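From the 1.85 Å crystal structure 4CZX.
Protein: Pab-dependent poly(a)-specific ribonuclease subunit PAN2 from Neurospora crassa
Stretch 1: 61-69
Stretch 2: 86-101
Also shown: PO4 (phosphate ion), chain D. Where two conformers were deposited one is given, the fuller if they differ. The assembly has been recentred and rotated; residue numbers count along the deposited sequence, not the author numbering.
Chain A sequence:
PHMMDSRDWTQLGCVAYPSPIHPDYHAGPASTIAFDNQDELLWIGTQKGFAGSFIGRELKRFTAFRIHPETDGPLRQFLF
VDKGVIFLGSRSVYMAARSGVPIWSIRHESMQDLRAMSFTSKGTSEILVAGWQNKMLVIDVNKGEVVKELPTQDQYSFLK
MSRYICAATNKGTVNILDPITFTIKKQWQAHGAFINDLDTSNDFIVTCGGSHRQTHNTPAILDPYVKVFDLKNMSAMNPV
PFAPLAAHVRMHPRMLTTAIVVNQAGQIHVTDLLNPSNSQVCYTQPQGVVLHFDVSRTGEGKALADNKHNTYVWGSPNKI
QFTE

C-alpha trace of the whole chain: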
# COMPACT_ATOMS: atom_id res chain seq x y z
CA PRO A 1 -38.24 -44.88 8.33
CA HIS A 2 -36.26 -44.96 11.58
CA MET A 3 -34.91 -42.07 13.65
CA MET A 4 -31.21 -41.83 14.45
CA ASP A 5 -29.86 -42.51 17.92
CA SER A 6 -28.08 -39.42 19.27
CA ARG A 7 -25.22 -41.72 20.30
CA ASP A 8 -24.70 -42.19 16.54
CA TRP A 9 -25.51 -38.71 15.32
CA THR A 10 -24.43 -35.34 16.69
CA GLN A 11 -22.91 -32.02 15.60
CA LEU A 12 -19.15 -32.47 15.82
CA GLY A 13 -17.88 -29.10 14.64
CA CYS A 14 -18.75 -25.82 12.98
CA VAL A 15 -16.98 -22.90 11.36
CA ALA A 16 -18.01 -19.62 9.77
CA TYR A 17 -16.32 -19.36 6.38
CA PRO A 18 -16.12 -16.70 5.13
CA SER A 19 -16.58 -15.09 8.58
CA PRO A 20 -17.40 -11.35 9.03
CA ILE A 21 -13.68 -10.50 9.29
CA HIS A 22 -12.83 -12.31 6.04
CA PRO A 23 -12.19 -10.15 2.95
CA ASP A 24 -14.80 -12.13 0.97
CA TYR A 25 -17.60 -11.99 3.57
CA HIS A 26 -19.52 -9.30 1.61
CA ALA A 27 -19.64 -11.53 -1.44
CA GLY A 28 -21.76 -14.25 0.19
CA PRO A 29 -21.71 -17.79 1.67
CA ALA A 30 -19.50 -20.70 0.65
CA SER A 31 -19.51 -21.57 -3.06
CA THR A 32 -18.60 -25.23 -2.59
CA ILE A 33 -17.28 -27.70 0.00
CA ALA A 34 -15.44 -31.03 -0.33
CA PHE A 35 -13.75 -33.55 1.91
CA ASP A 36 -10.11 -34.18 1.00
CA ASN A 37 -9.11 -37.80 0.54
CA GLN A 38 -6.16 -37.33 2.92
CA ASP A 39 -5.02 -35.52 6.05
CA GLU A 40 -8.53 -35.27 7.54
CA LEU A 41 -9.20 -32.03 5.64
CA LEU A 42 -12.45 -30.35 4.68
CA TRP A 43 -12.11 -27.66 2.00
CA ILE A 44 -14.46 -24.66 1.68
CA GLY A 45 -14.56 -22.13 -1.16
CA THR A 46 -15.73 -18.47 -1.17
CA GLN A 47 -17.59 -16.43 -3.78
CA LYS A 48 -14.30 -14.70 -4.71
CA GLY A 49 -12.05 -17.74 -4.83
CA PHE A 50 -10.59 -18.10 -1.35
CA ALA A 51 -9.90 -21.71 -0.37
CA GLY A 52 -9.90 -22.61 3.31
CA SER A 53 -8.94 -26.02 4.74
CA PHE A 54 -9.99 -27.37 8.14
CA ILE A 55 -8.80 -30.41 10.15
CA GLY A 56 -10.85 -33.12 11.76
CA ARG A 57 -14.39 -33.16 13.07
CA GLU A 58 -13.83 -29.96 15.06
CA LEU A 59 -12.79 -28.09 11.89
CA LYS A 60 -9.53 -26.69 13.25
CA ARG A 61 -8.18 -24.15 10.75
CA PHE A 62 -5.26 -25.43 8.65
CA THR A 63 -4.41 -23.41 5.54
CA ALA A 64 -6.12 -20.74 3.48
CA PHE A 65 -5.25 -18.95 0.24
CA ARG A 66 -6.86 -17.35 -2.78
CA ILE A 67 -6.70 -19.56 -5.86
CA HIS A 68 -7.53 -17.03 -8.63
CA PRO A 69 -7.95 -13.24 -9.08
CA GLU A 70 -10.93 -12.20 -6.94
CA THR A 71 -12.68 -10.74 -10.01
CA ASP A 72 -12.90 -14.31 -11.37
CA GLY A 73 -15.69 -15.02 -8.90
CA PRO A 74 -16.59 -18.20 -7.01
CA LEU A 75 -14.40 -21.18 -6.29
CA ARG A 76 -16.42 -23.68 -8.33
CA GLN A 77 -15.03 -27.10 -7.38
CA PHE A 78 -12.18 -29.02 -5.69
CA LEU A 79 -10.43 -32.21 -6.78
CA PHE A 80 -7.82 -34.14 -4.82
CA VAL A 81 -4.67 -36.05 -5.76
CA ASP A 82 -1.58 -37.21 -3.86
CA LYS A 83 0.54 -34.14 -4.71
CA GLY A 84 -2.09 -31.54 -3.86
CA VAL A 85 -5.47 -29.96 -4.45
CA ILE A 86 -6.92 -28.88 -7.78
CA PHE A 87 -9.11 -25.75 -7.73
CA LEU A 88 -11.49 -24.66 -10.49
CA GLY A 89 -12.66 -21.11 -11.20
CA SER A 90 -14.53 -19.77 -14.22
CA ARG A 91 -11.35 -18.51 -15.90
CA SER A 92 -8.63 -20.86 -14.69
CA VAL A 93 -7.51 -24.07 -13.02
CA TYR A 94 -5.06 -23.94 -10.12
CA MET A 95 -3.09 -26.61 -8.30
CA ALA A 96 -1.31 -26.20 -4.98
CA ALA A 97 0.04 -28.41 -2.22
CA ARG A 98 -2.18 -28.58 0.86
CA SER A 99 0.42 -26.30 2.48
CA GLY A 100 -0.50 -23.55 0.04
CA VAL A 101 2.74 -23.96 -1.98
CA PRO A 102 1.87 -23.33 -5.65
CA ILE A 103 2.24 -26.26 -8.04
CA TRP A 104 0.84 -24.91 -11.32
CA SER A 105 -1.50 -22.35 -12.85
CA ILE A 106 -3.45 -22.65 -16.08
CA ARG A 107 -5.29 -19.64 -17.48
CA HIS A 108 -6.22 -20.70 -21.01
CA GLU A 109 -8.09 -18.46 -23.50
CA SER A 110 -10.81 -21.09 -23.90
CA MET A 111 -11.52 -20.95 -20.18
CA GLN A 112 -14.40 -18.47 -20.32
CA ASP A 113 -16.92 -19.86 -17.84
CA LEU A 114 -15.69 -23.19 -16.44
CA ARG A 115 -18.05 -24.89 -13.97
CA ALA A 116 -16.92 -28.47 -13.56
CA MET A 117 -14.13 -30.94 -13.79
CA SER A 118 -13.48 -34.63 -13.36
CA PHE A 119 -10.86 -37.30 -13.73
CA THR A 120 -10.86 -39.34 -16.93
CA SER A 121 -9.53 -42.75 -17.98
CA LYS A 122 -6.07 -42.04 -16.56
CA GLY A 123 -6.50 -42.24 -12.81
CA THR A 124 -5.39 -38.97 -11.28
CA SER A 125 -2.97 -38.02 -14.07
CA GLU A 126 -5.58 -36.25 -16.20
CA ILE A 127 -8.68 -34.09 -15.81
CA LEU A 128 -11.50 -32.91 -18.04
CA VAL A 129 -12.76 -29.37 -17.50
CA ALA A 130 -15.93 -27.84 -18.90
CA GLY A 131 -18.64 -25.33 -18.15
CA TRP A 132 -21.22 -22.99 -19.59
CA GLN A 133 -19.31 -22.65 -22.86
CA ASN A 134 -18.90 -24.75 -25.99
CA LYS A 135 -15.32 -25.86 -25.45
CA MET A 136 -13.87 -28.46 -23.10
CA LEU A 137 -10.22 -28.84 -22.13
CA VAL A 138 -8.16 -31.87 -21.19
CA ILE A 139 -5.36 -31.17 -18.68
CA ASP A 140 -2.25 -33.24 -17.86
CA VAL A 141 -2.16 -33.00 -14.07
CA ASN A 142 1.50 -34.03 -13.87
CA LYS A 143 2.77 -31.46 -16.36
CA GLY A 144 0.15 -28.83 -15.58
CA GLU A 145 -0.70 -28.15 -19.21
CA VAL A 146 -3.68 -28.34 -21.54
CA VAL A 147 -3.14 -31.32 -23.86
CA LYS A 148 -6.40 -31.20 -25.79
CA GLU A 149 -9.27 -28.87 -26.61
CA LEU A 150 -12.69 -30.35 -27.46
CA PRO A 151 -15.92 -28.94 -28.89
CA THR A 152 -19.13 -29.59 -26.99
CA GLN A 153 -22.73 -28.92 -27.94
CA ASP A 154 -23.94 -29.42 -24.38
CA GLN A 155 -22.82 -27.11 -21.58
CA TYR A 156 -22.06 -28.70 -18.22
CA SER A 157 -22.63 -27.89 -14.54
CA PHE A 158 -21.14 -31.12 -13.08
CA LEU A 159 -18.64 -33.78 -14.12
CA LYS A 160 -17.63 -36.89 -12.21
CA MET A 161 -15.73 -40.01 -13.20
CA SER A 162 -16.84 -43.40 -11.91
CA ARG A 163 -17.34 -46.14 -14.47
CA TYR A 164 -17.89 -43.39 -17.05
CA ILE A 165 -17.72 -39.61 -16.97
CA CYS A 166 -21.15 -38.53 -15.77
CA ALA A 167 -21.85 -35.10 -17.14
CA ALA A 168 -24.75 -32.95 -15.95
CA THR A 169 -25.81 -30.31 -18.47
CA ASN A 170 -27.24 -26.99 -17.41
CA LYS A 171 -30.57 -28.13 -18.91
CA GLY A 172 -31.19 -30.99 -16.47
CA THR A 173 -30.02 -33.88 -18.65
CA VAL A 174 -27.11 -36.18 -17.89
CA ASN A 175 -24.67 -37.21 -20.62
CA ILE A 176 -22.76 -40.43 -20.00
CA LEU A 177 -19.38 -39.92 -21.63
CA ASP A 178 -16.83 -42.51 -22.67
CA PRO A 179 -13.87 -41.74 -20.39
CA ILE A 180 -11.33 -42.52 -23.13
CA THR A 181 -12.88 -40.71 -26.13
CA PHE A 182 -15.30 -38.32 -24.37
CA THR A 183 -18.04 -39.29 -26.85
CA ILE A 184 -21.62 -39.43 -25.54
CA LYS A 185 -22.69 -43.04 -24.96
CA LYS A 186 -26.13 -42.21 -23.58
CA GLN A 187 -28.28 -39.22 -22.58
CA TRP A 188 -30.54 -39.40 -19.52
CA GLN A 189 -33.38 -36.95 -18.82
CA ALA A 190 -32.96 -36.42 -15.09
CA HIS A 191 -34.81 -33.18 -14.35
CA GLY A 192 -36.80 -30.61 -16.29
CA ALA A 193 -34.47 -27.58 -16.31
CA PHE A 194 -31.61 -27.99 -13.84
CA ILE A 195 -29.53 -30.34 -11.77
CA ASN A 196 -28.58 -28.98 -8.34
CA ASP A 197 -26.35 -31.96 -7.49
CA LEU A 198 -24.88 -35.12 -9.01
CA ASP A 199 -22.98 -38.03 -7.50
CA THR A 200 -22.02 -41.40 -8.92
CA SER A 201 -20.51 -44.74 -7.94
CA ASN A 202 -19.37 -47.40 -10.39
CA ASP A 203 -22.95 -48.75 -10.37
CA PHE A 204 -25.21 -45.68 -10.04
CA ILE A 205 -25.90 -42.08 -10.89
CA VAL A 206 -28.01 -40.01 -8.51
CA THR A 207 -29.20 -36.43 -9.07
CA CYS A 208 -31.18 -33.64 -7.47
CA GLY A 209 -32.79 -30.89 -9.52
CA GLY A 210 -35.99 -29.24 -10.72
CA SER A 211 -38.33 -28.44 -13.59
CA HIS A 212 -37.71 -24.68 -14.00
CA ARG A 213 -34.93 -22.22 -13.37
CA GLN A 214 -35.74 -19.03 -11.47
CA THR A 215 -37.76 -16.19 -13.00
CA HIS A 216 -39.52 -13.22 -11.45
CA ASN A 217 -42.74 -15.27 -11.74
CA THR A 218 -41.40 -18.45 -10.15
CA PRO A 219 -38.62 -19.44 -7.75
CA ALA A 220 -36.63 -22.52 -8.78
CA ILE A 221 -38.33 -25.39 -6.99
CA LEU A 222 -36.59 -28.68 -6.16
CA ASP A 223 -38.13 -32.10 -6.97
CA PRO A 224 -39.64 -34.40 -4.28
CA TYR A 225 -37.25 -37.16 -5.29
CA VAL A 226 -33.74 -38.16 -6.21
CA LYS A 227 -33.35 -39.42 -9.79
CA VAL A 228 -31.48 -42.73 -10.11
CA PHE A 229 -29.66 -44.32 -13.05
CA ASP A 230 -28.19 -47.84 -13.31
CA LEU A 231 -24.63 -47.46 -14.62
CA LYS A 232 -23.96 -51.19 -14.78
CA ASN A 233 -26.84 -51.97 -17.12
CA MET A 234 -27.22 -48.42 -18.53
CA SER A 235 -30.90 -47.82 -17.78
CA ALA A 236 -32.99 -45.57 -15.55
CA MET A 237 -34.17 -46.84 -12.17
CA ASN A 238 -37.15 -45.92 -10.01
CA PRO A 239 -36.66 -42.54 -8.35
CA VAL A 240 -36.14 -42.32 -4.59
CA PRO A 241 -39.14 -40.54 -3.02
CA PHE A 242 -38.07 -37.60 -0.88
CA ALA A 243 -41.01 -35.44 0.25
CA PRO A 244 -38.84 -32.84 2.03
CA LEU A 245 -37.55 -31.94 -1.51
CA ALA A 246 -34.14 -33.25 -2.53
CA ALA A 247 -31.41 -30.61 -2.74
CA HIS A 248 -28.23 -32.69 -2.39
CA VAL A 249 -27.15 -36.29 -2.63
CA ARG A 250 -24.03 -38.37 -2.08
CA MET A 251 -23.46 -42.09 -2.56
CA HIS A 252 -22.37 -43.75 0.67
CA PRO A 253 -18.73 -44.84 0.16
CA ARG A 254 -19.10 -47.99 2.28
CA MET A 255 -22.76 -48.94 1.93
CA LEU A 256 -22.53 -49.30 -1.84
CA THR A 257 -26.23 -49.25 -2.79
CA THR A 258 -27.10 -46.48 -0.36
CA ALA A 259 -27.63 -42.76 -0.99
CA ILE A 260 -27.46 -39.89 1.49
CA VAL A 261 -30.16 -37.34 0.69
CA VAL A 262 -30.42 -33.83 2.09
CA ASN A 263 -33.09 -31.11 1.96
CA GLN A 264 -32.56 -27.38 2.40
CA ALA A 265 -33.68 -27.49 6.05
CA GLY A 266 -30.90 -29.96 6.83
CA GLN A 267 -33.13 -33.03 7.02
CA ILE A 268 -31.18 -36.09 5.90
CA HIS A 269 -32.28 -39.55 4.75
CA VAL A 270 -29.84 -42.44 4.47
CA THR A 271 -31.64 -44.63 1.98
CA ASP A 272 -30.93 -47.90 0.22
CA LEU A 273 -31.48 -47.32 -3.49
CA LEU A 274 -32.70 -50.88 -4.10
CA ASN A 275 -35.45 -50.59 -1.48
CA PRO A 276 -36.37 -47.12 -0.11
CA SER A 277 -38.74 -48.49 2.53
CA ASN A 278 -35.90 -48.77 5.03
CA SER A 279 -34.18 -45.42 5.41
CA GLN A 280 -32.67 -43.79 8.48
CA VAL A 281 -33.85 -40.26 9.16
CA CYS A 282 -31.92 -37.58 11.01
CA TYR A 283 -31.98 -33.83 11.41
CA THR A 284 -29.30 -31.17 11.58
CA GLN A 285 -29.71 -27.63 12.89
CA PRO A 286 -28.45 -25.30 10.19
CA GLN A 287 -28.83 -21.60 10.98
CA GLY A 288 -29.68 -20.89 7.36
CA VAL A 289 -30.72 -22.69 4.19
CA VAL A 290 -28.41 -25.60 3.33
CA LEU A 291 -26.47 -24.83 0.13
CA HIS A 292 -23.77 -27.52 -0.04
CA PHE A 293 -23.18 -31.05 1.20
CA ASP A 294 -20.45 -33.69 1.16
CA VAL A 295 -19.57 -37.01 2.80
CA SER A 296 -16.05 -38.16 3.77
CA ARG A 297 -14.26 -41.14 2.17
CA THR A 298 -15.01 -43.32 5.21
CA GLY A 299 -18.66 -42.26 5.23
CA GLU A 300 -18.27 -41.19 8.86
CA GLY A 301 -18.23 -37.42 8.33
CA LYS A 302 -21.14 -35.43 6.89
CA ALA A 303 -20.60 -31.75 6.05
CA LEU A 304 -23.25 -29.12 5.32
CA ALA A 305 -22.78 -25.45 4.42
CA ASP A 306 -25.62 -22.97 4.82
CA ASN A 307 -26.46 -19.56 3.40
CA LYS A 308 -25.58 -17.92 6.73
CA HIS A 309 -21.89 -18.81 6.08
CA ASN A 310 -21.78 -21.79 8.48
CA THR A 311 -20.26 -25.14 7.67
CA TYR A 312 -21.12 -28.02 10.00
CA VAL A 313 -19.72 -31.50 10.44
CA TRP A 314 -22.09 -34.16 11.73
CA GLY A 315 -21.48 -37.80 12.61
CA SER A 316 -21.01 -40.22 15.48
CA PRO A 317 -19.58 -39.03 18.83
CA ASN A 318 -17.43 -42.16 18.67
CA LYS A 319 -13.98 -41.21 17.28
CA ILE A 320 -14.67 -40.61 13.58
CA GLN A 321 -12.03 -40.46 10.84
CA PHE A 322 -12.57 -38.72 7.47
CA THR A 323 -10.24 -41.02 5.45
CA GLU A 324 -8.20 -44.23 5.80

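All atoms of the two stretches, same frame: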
# COMPACT_ATOMS: atom_id res chain seq x y z
N ARG A 61 -8.72 -24.79 11.95
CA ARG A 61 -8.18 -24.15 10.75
C ARG A 61 -6.80 -24.70 10.37
O ARG A 61 -5.93 -24.87 11.22
CB ARG A 61 -8.10 -22.64 10.97
CG ARG A 61 -7.24 -21.93 9.95
CD ARG A 61 -6.03 -21.31 10.63
NE ARG A 61 -6.25 -19.89 10.89
CZ ARG A 61 -5.41 -19.12 11.56
NH1 ARG A 61 -4.28 -19.63 12.04
NH2 ARG A 61 -5.69 -17.83 11.75
N PHE A 62 -6.58 -24.96 9.08
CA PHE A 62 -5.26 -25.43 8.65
C PHE A 62 -4.61 -24.40 7.75
O PHE A 62 -3.80 -23.60 8.21
CB PHE A 62 -5.35 -26.79 7.94
CG PHE A 62 -4.01 -27.33 7.50
CD1 PHE A 62 -2.94 -27.38 8.39
CD2 PHE A 62 -3.80 -27.76 6.20
CE1 PHE A 62 -1.70 -27.86 7.99
CE2 PHE A 62 -2.56 -28.24 5.79
CZ PHE A 62 -1.51 -28.28 6.69
N THR A 63 -4.97 -24.39 6.47
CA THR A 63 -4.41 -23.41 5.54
C THR A 63 -5.51 -22.65 4.83
O THR A 63 -6.68 -23.05 4.85
CB THR A 63 -3.50 -24.06 4.48
OG1 THR A 63 -4.21 -25.11 3.82
CG2 THR A 63 -2.21 -24.63 5.13
N ALA A 64 -5.15 -21.53 4.22
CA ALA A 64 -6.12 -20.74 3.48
C ALA A 64 -5.39 -19.82 2.51
O ALA A 64 -4.38 -19.21 2.88
CB ALA A 64 -7.01 -19.94 4.42
N PHE A 65 -5.88 -19.76 1.28
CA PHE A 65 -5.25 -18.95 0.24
C PHE A 65 -6.19 -18.75 -0.93
O PHE A 65 -7.06 -19.58 -1.19
CB PHE A 65 -3.93 -19.59 -0.23
CG PHE A 65 -4.02 -21.09 -0.44
CD1 PHE A 65 -4.38 -21.61 -1.68
CD2 PHE A 65 -3.74 -21.96 0.59
CE1 PHE A 65 -4.46 -23.01 -1.87
CE2 PHE A 65 -3.85 -23.35 0.41
CZ PHE A 65 -4.19 -23.87 -0.83
N ARG A 66 -6.02 -17.64 -1.64
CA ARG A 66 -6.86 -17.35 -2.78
C ARG A 66 -6.31 -18.07 -4.00
O ARG A 66 -5.11 -18.06 -4.24
CB ARG A 66 -6.94 -15.84 -3.03
CG ARG A 66 -8.10 -15.49 -3.97
CD ARG A 66 -8.17 -13.96 -4.27
NE ARG A 66 -8.44 -13.15 -3.08
CZ ARG A 66 -9.62 -13.07 -2.47
NH1 ARG A 66 -10.64 -13.78 -2.93
NH2 ARG A 66 -9.78 -12.30 -1.40
N ILE A 67 -7.18 -18.70 -4.78
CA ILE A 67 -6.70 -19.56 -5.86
C ILE A 67 -6.87 -18.95 -7.27
O ILE A 67 -6.44 -19.54 -8.26
CB ILE A 67 -7.37 -20.98 -5.78
CG1 ILE A 67 -8.90 -20.92 -5.79
CG2 ILE A 67 -6.92 -21.67 -4.50
CD1 ILE A 67 -9.54 -20.77 -7.17
N HIS A 68 -7.48 -17.77 -7.36
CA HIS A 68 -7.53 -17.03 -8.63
C HIS A 68 -7.79 -15.55 -8.34
O HIS A 68 -8.12 -15.22 -7.20
CB HIS A 68 -8.57 -17.64 -9.60
CG HIS A 68 -9.99 -17.57 -9.12
ND1 HIS A 68 -10.99 -18.33 -9.68
CD2 HIS A 68 -10.59 -16.82 -8.16
CE1 HIS A 68 -12.13 -18.08 -9.08
NE2 HIS A 68 -11.92 -17.15 -8.16
N PRO A 69 -7.63 -14.66 -9.33
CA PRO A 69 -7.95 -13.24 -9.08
C PRO A 69 -9.38 -13.09 -8.57
O PRO A 69 -10.27 -13.78 -9.08
CB PRO A 69 -7.79 -12.59 -10.45
CG PRO A 69 -6.85 -13.49 -11.19
CD PRO A 69 -7.13 -14.87 -10.70
N ILE A 86 -6.60 -29.60 -6.56
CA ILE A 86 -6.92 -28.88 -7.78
C ILE A 86 -8.17 -28.02 -7.55
O ILE A 86 -9.17 -28.47 -6.98
CB ILE A 86 -7.13 -29.83 -8.97
CG1 ILE A 86 -6.00 -30.86 -9.03
CG2 ILE A 86 -7.21 -29.05 -10.29
CD1 ILE A 86 -6.16 -31.87 -10.13
N PHE A 87 -8.07 -26.76 -7.96
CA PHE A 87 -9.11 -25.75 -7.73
C PHE A 87 -9.61 -25.22 -9.06
O PHE A 87 -8.81 -24.84 -9.92
CB PHE A 87 -8.56 -24.58 -6.90
CG PHE A 87 -7.85 -24.98 -5.63
CD1 PHE A 87 -6.47 -25.22 -5.62
CD2 PHE A 87 -8.55 -25.06 -4.44
CE1 PHE A 87 -5.80 -25.57 -4.43
CE2 PHE A 87 -7.91 -25.39 -3.25
CZ PHE A 87 -6.52 -25.65 -3.24
N LEU A 88 -10.93 -25.16 -9.24
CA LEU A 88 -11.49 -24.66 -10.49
C LEU A 88 -12.23 -23.33 -10.28
O LEU A 88 -13.06 -23.20 -9.39
CB LEU A 88 -12.46 -25.68 -11.12
CG LEU A 88 -12.95 -25.29 -12.53
CD1 LEU A 88 -13.09 -26.52 -13.41
CD2 LEU A 88 -14.28 -24.52 -12.52
N GLY A 89 -11.90 -22.36 -11.12
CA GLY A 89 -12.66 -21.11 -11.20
C GLY A 89 -13.15 -20.97 -12.62
O GLY A 89 -12.78 -21.76 -13.49
N SER A 90 -13.98 -19.96 -12.88
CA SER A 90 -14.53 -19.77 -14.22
C SER A 90 -13.48 -19.54 -15.29
O SER A 90 -13.71 -19.87 -16.46
CB SER A 90 -15.52 -18.59 -14.22
OG SER A 90 -16.77 -19.03 -13.73
N ARG A 91 -12.34 -18.96 -14.92
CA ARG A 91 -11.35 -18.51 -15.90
C ARG A 91 -10.04 -19.29 -15.84
O ARG A 91 -9.12 -19.03 -16.64
CB ARG A 91 -11.05 -17.01 -15.71
CG ARG A 91 -12.28 -16.09 -15.84
CD ARG A 91 -12.87 -16.14 -17.24
NE ARG A 91 -11.81 -16.03 -18.24
CZ ARG A 91 -11.26 -14.88 -18.62
NH1 ARG A 91 -11.68 -13.73 -18.11
NH2 ARG A 91 -10.28 -14.88 -19.53
N SER A 92 -9.93 -20.22 -14.91
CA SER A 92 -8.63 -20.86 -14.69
C SER A 92 -8.73 -22.11 -13.84
O SER A 92 -9.74 -22.37 -13.18
CB SER A 92 -7.67 -19.87 -14.01
OG SER A 92 -8.10 -19.61 -12.68
N VAL A 93 -7.65 -22.89 -13.86
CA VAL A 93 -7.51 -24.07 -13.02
C VAL A 93 -6.20 -23.89 -12.28
O VAL A 93 -5.19 -23.50 -12.87
CB VAL A 93 -7.51 -25.37 -13.84
CG1 VAL A 93 -7.46 -26.59 -12.92
CG2 VAL A 93 -8.74 -25.43 -14.75
N TYR A 94 -6.22 -24.17 -10.98
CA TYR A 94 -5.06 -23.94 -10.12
C TYR A 94 -4.75 -25.20 -9.34
O TYR A 94 -5.67 -25.89 -8.90
CB TYR A 94 -5.34 -22.77 -9.16
CG TYR A 94 -4.18 -22.40 -8.26
CD1 TYR A 94 -3.00 -21.90 -8.79
CD2 TYR A 94 -4.29 -22.52 -6.88
CE1 TYR A 94 -1.93 -21.54 -7.96
CE2 TYR A 94 -3.22 -22.16 -6.04
CZ TYR A 94 -2.05 -21.68 -6.59
OH TYR A 94 -1.00 -21.32 -5.77
N MET A 95 -3.47 -25.49 -9.14
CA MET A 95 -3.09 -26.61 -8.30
C MET A 95 -2.04 -26.19 -7.29
O MET A 95 -1.07 -25.52 -7.64
CB MET A 95 -2.56 -27.77 -9.13
CG MET A 95 -2.26 -28.99 -8.26
SD MET A 95 -1.76 -30.43 -9.21
CE MET A 95 -1.48 -31.57 -7.86
N ALA A 96 -2.24 -26.56 -6.03
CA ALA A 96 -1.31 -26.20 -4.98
C ALA A 96 -1.21 -27.36 -4.01
O ALA A 96 -2.14 -28.16 -3.91
CB ALA A 96 -1.76 -24.93 -4.25
N ALA A 97 -0.09 -27.45 -3.30
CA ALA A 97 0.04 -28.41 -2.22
C ALA A 97 -0.93 -27.98 -1.13
O ALA A 97 -1.37 -26.83 -1.12
CB ALA A 97 1.48 -28.46 -1.71
N ARG A 98 -1.24 -28.88 -0.21
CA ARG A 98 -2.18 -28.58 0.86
C ARG A 98 -1.63 -27.52 1.82
O ARG A 98 -2.39 -26.85 2.53
CB ARG A 98 -2.56 -29.86 1.60
CG ARG A 98 -3.40 -30.80 0.72
CD ARG A 98 -3.44 -32.24 1.23
NE ARG A 98 -4.38 -33.02 0.41
CZ ARG A 98 -4.05 -33.64 -0.71
NH1 ARG A 98 -2.79 -33.61 -1.15
NH2 ARG A 98 -4.96 -34.32 -1.40
N SER A 99 -0.30 -27.38 1.80
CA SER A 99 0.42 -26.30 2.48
C SER A 99 0.09 -24.90 1.97
O SER A 99 0.25 -23.91 2.69
CB SER A 99 1.92 -26.52 2.32
OG SER A 99 2.26 -26.53 0.95
N GLY A 100 -0.32 -24.82 0.71
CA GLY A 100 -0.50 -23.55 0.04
C GLY A 100 0.61 -23.26 -0.97
O GLY A 100 0.51 -22.30 -1.73
N VAL A 101 1.65 -24.10 -1.00
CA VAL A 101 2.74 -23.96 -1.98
C VAL A 101 2.23 -24.20 -3.40
O VAL A 101 1.72 -25.28 -3.70
CB VAL A 101 3.91 -24.94 -1.70
CG1 VAL A 101 4.93 -24.91 -2.85
CG2 VAL A 101 4.59 -24.61 -0.37
P PO4 D . -7.65 -12.11 -18.49
O1 PO4 D . -8.52 -12.18 -19.73
O2 PO4 D . -8.54 -11.95 -17.28
O3 PO4 D . -6.83 -13.37 -18.37
O4 PO4 D . -6.71 -10.92 -18.59
O HOH W 1 -5.94 -19.20 -10.89
O HOH W 2 -10.64 -18.54 -12.33

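What does I67, the residue most covered by the other stretch, pack against? Its CB points toward the paired strands that carry F87 and Y94, whose backbones pair with each other. CG2 of I67 sits over the face of the F87 ring, 3.6 Å from F87 CG, a CH-pi contact nearly along the ring normal. I67 CB also lies 3.6 Å from Y94 CD2, so the branched aliphatic side chain touches both aromatic rings. The stretches bury 545 Å² between them, and I67 and F65, both buried, are the most covered.

How does F65 extend this apolar packing? Its ring meets F87 obliquely, with CE1 of F65 3.6 Å from CZ of F87, while A96 CB is 4.1 Å from F65 CE1. Over one face of F65 lies G100 CA, 3.4 Å from F65 CE2. Glycine suits this place: a CB would crowd F65 CD2, and the turn's backbone angles themselves call for glycine.

What fixes the two ends of the contact? Beside the A97 to G100 turn, T63 OG1 donates a hydrogen bond to R98 O at 2.8 Å. At the other end, H68 brings its ring edge to G89, with ND1 3.6 Å from G89 CA; a CB there would clash with ND1. One water bridges I67 O (2.7 Å) and S92 OG (2.8 Å); another joins H68 ND1, R91 N and S92 OG.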